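Local coordinates for uncharacterized protein (Yersinia pestis, PDB 4RGI) that is of unknown function but carries a KTSC domain, a small alpha-beta sandwich of two helices packed on an antiparallel sheet, at residues Val9-Ile14 with Lys55-Asp60. Numbering follows the deposited sequence.
Sequences VSSSRI and KGRFFD. With SO4 (sulfate ion), chain B; GOL (glycerol), chain C.
Arg13 reaches over to helix 55-63 and grips the carboxylate of Asp60 end-on in a two-pronged salt bridge, NH1 to OD2 at 2.7 Å and NH2 to OD1 at 2.9 Å. Both oxygens lie close to the guanidinium plane, but the carboxylate is turned 38° against it: NH1 meets OD2 from above the carboxylate plane, NH2 meets OD1 on the syn side, 25° out of that plane. Arg13 NH2 also nears the edge of the Phe59 ring, 3.9 Å from Phe59 CD2. Deeper in, Ile14 crosses Phe59 obliquely, Ile14 CD1 4.1 Å from Phe59 CB. Lys55 runs past Val9, its CE 4.0 Å from Val9 CG1, and its NZ bonds a glycerol that Ser10 N also reaches. At the helix N-terminus a sulfate, probably from the crystallisation liquor, bridges the segments: its O3 takes Ser11 OG and Gly56 N, Ser12 holds it through N and OG, and Ser54 OG adds another bond. Ser11 OG also accepts from Arg13 N, an ST turn, and from Ile14 N, an ST motif. The loop joins edge strand 7-8 to strand 14-20; Lys64 shares Asp60 OD1, Phe30 of strand 25-30 meets the Phe59 ring edge-to-face, and in helix 43-51 Phe49 touches Ile14 while Met50 O binds Lys55 NZ.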
ATOM      1  N   VAL A   9      -8.599   5.225   2.994  1.00 18.54           N
ATOM      2  CA  VAL A   9      -8.400   6.206   1.919  1.00 17.52           C
ATOM      3  C   VAL A   9      -9.586   6.178   0.965  1.00 24.02           C
ATOM      4  O   VAL A   9     -10.383   5.239   0.984  1.00 20.76           O
ATOM      5  CB  VAL A   9      -7.101   5.932   1.112  1.00 16.56           C
ATOM      6  CG1 VAL A   9      -5.875   6.024   1.994  1.00 16.89           C
ATOM      7  CG2 VAL A   9      -7.159   4.573   0.444  1.00 16.47           C
ATOM      8  N   SER A  10      -9.708   7.210   0.132  0.51 18.03           N
ATOM      9  CA  SER A  10     -10.754   7.225  -0.884  0.51 19.64           C
ATOM     10  C   SER A  10     -10.152   6.843  -2.225  0.51 19.51           C
ATOM     11  O   SER A  10      -9.240   7.506  -2.720  0.51 20.76           O
ATOM     12  CB  SER A  10     -11.433   8.596  -0.967  0.51 21.58           C
ATOM     13  OG  SER A  10     -12.458   8.585  -1.947  0.51 17.58           O
ATOM     14  N   SER A  11     -10.661   5.762  -2.801  1.00 17.98           N
ATOM     15  CA  SER A  11     -10.120   5.216  -4.034  1.00 15.95           C
ATOM     16  C   SER A  11     -11.109   4.227  -4.611  1.00 19.74           C
ATOM     17  O   SER A  11     -11.791   3.532  -3.866  1.00 22.75           O
ATOM     18  CB  SER A  11      -8.768   4.522  -3.789  1.00 15.57           C
ATOM     19  OG  SER A  11      -8.377   3.777  -4.927  1.00 18.25           O
ATOM     20  N   SER A  12     -11.161   4.134  -5.932  1.00 20.13           N
ATOM     21  CA  SER A  12     -12.053   3.177  -6.566  1.00 23.41           C
ATOM     22  C   SER A  12     -11.513   1.752  -6.423  1.00 29.28           C
ATOM     23  O   SER A  12     -12.237   0.782  -6.633  1.00 30.50           O
ATOM     24  CB  SER A  12     -12.260   3.528  -8.040  1.00 21.46           C
ATOM     25  OG  SER A  12     -11.079   3.354  -8.803  1.00 27.04           O
ATOM     26  N   ARG A  13     -10.245   1.621  -6.052  1.00 21.04           N
ATOM     27  CA  ARG A  13      -9.637   0.295  -6.003  1.00 18.45           C
ATOM     28  C   ARG A  13      -9.091  -0.082  -4.639  1.00 18.40           C
ATOM     29  O   ARG A  13      -8.943  -1.265  -4.327  1.00 19.33           O
ATOM     30  CB  ARG A  13      -8.523   0.212  -7.036  1.00 20.74           C
ATOM     31  CG  ARG A  13      -9.037   0.372  -8.452  1.00 27.87           C
ATOM     32  CD  ARG A  13      -7.938   0.751  -9.367  1.00 23.14           C
ATOM     33  NE  ARG A  13      -6.907  -0.283  -9.428  1.00 22.93           N
ATOM     34  CZ  ARG A  13      -5.767  -0.125 -10.086  1.00 30.50           C
ATOM     35  NH1 ARG A  13      -5.537   1.020 -10.711  1.00 33.84           N
ATOM     36  NH2 ARG A  13      -4.853  -1.094 -10.109  1.00 29.99           N
ATOM     37  N   ILE A  14      -8.784   0.923  -3.828  1.00 14.87           N
ATOM     38  CA  ILE A  14      -8.104   0.687  -2.561  1.00 12.22           C
ATOM     39  C   ILE A  14      -8.926   1.215  -1.396  1.00 13.31           C
ATOM     40  O   ILE A  14      -9.453   2.326  -1.449  1.00 15.57           O
ATOM     41  CB  ILE A  14      -6.700   1.335  -2.581  1.00 13.57           C
ATOM     42  CG1 ILE A  14      -5.844   0.635  -3.647  1.00  8.81           C
ATOM     43  CG2 ILE A  14      -6.037   1.262  -1.193  1.00 14.15           C
ATOM     44  CD1 ILE A  14      -4.545   1.358  -4.036  1.00 11.14           C
ATOM     45  N   LYS A  55      -4.722   7.061  -5.844  1.00 12.58           N
ATOM     46  CA  LYS A  55      -4.033   5.930  -5.195  1.00 12.96           C
ATOM     47  C   LYS A  55      -3.862   4.794  -6.201  1.00 12.74           C
ATOM     48  O   LYS A  55      -2.847   4.093  -6.207  1.00 12.30           O
ATOM     49  CB  LYS A  55      -4.807   5.440  -3.959  1.00 13.23           C
ATOM     50  CG  LYS A  55      -5.030   6.488  -2.862  1.00 19.18           C
ATOM     51  CD  LYS A  55      -3.734   6.908  -2.205  1.00 20.76           C
ATOM     52  CE  LYS A  55      -3.994   7.836  -1.031  1.00 19.37           C
ATOM     53  NZ  LYS A  55      -4.300   9.226  -1.473  1.00 23.86           N
ATOM     54  N   GLY A  56      -4.865   4.598  -7.050  1.00 11.00           N
ATOM     55  CA  GLY A  56      -4.764   3.581  -8.079  1.00 13.79           C
ATOM     56  C   GLY A  56      -3.612   3.801  -9.048  1.00 17.23           C
ATOM     57  O   GLY A  56      -2.857   2.876  -9.350  1.00 13.10           O
ATOM     58  N   ARG A  57      -3.469   5.029  -9.535  1.00 15.25           N
ATOM     59  CA  ARG A  57      -2.410   5.341 -10.481  1.00 12.18           C
ATOM     60  C   ARG A  57      -1.054   5.173  -9.845  1.00 11.21           C
ATOM     61  O   ARG A  57      -0.123   4.653 -10.470  1.00 14.69           O
ATOM     62  CB  ARG A  57      -2.543   6.769 -11.015  1.00 14.19           C
ATOM     63  CG  ARG A  57      -1.408   7.144 -11.973  1.00 14.49           C
ATOM     64  CD  ARG A  57      -1.515   8.584 -12.501  1.00 24.31           C
ATOM     65  NE  ARG A  57      -0.279   9.006 -13.161  1.00 26.64           N
ATOM     66  CZ  ARG A  57      -0.044   8.859 -14.458  1.00 36.14           C
ATOM     67  NH1 ARG A  57      -0.965   8.310 -15.247  1.00 40.09           N
ATOM     68  NH2 ARG A  57       1.113   9.265 -14.970  1.00 42.88           N
ATOM     69  N   PHE A  58      -0.939   5.623  -8.601  1.00 10.50           N
ATOM     70  CA  PHE A  58       0.333   5.509  -7.894  1.00 11.48           C
ATOM     71  C   PHE A  58       0.647   4.043  -7.639  1.00  9.53           C
ATOM     72  O   PHE A  58       1.770   3.606  -7.838  1.00 10.65           O
ATOM     73  CB  PHE A  58       0.323   6.282  -6.579  1.00 13.85           C
ATOM     74  CG  PHE A  58       1.661   6.310  -5.892  1.00 10.82           C
ATOM     75  CD1 PHE A  58       2.060   5.267  -5.072  1.00 13.17           C
ATOM     76  CD2 PHE A  58       2.515   7.370  -6.080  1.00 10.84           C
ATOM     77  CE1 PHE A  58       3.288   5.280  -4.455  1.00 15.90           C
ATOM     78  CE2 PHE A  58       3.749   7.391  -5.462  1.00 15.78           C
ATOM     79  CZ  PHE A  58       4.135   6.347  -4.649  1.00 12.53           C
ATOM     80  N   PHE A  59      -0.346   3.275  -7.205  1.00  9.43           N
ATOM     81  CA  PHE A  59      -0.116   1.849  -7.023  1.00 10.58           C
ATOM     82  C   PHE A  59       0.374   1.220  -8.323  1.00 13.28           C
ATOM     83  O   PHE A  59       1.359   0.487  -8.344  1.00  9.82           O
ATOM     84  CB  PHE A  59      -1.369   1.136  -6.551  1.00  9.67           C
ATOM     85  CG  PHE A  59      -1.239  -0.349  -6.559  1.00 11.38           C
ATOM     86  CD1 PHE A  59      -0.401  -0.987  -5.662  1.00 13.65           C
ATOM     87  CD2 PHE A  59      -1.931  -1.112  -7.473  1.00 16.26           C
ATOM     88  CE1 PHE A  59      -0.276  -2.361  -5.669  1.00 12.47           C
ATOM     89  CE2 PHE A  59      -1.809  -2.494  -7.487  1.00 14.01           C
ATOM     90  CZ  PHE A  59      -0.984  -3.121  -6.593  1.00 14.55           C
ATOM     91  N   ASP A  60      -0.305   1.519  -9.422  1.00 11.91           N
ATOM     92  CA  ASP A  60       0.070   0.921 -10.705  1.00 14.39           C
ATOM     93  C   ASP A  60       1.471   1.310 -11.161  1.00 19.72           C
ATOM     94  O   ASP A  60       2.194   0.490 -11.734  1.00 18.61           O
ATOM     95  CB  ASP A  60      -0.933   1.306 -11.800  1.00 15.57           C
ATOM     96  CG  ASP A  60      -2.227   0.536 -11.706  1.00 24.11           C
ATOM     97  OD1 ASP A  60      -2.217  -0.557 -11.109  1.00 31.14           O
ATOM     98  OD2 ASP A  60      -3.254   1.011 -12.239  1.00 24.31           O
TER
HETATM   99  S   SO4 B 101      -8.531   5.681  -7.919  1.00 27.77           S
HETATM  100  O1  SO4 B 101      -8.591   4.359  -8.505  1.00 31.61           O
HETATM  101  O2  SO4 B 101      -9.869   6.034  -7.463  1.00 20.21           O
HETATM  102  O3  SO4 B 101      -7.606   5.625  -6.790  1.00 24.79           O
HETATM  103  O4  SO4 B 101      -8.067   6.663  -8.911  1.00 22.79           O
HETATM  104  C1  GOL C 102      -6.097  11.287   1.725  1.00 48.51           C
HETATM  105  O1  GOL C 102      -5.127  10.597   0.966  1.00 47.98           O
HETATM  106  C2  GOL C 102      -7.201  10.321   2.128  1.00 46.39           C
HETATM  107  O2  GOL C 102      -8.101  10.956   3.003  1.00 61.79           O
HETATM  108  C3  GOL C 102      -7.979   9.864   0.902  1.00 36.47           C
HETATM  109  O3  GOL C 102      -7.162   9.010   0.141  1.00 50.73           O
HETATM  110  O   HOH W   1      -7.545   7.739  -5.090  1.00 20.30           O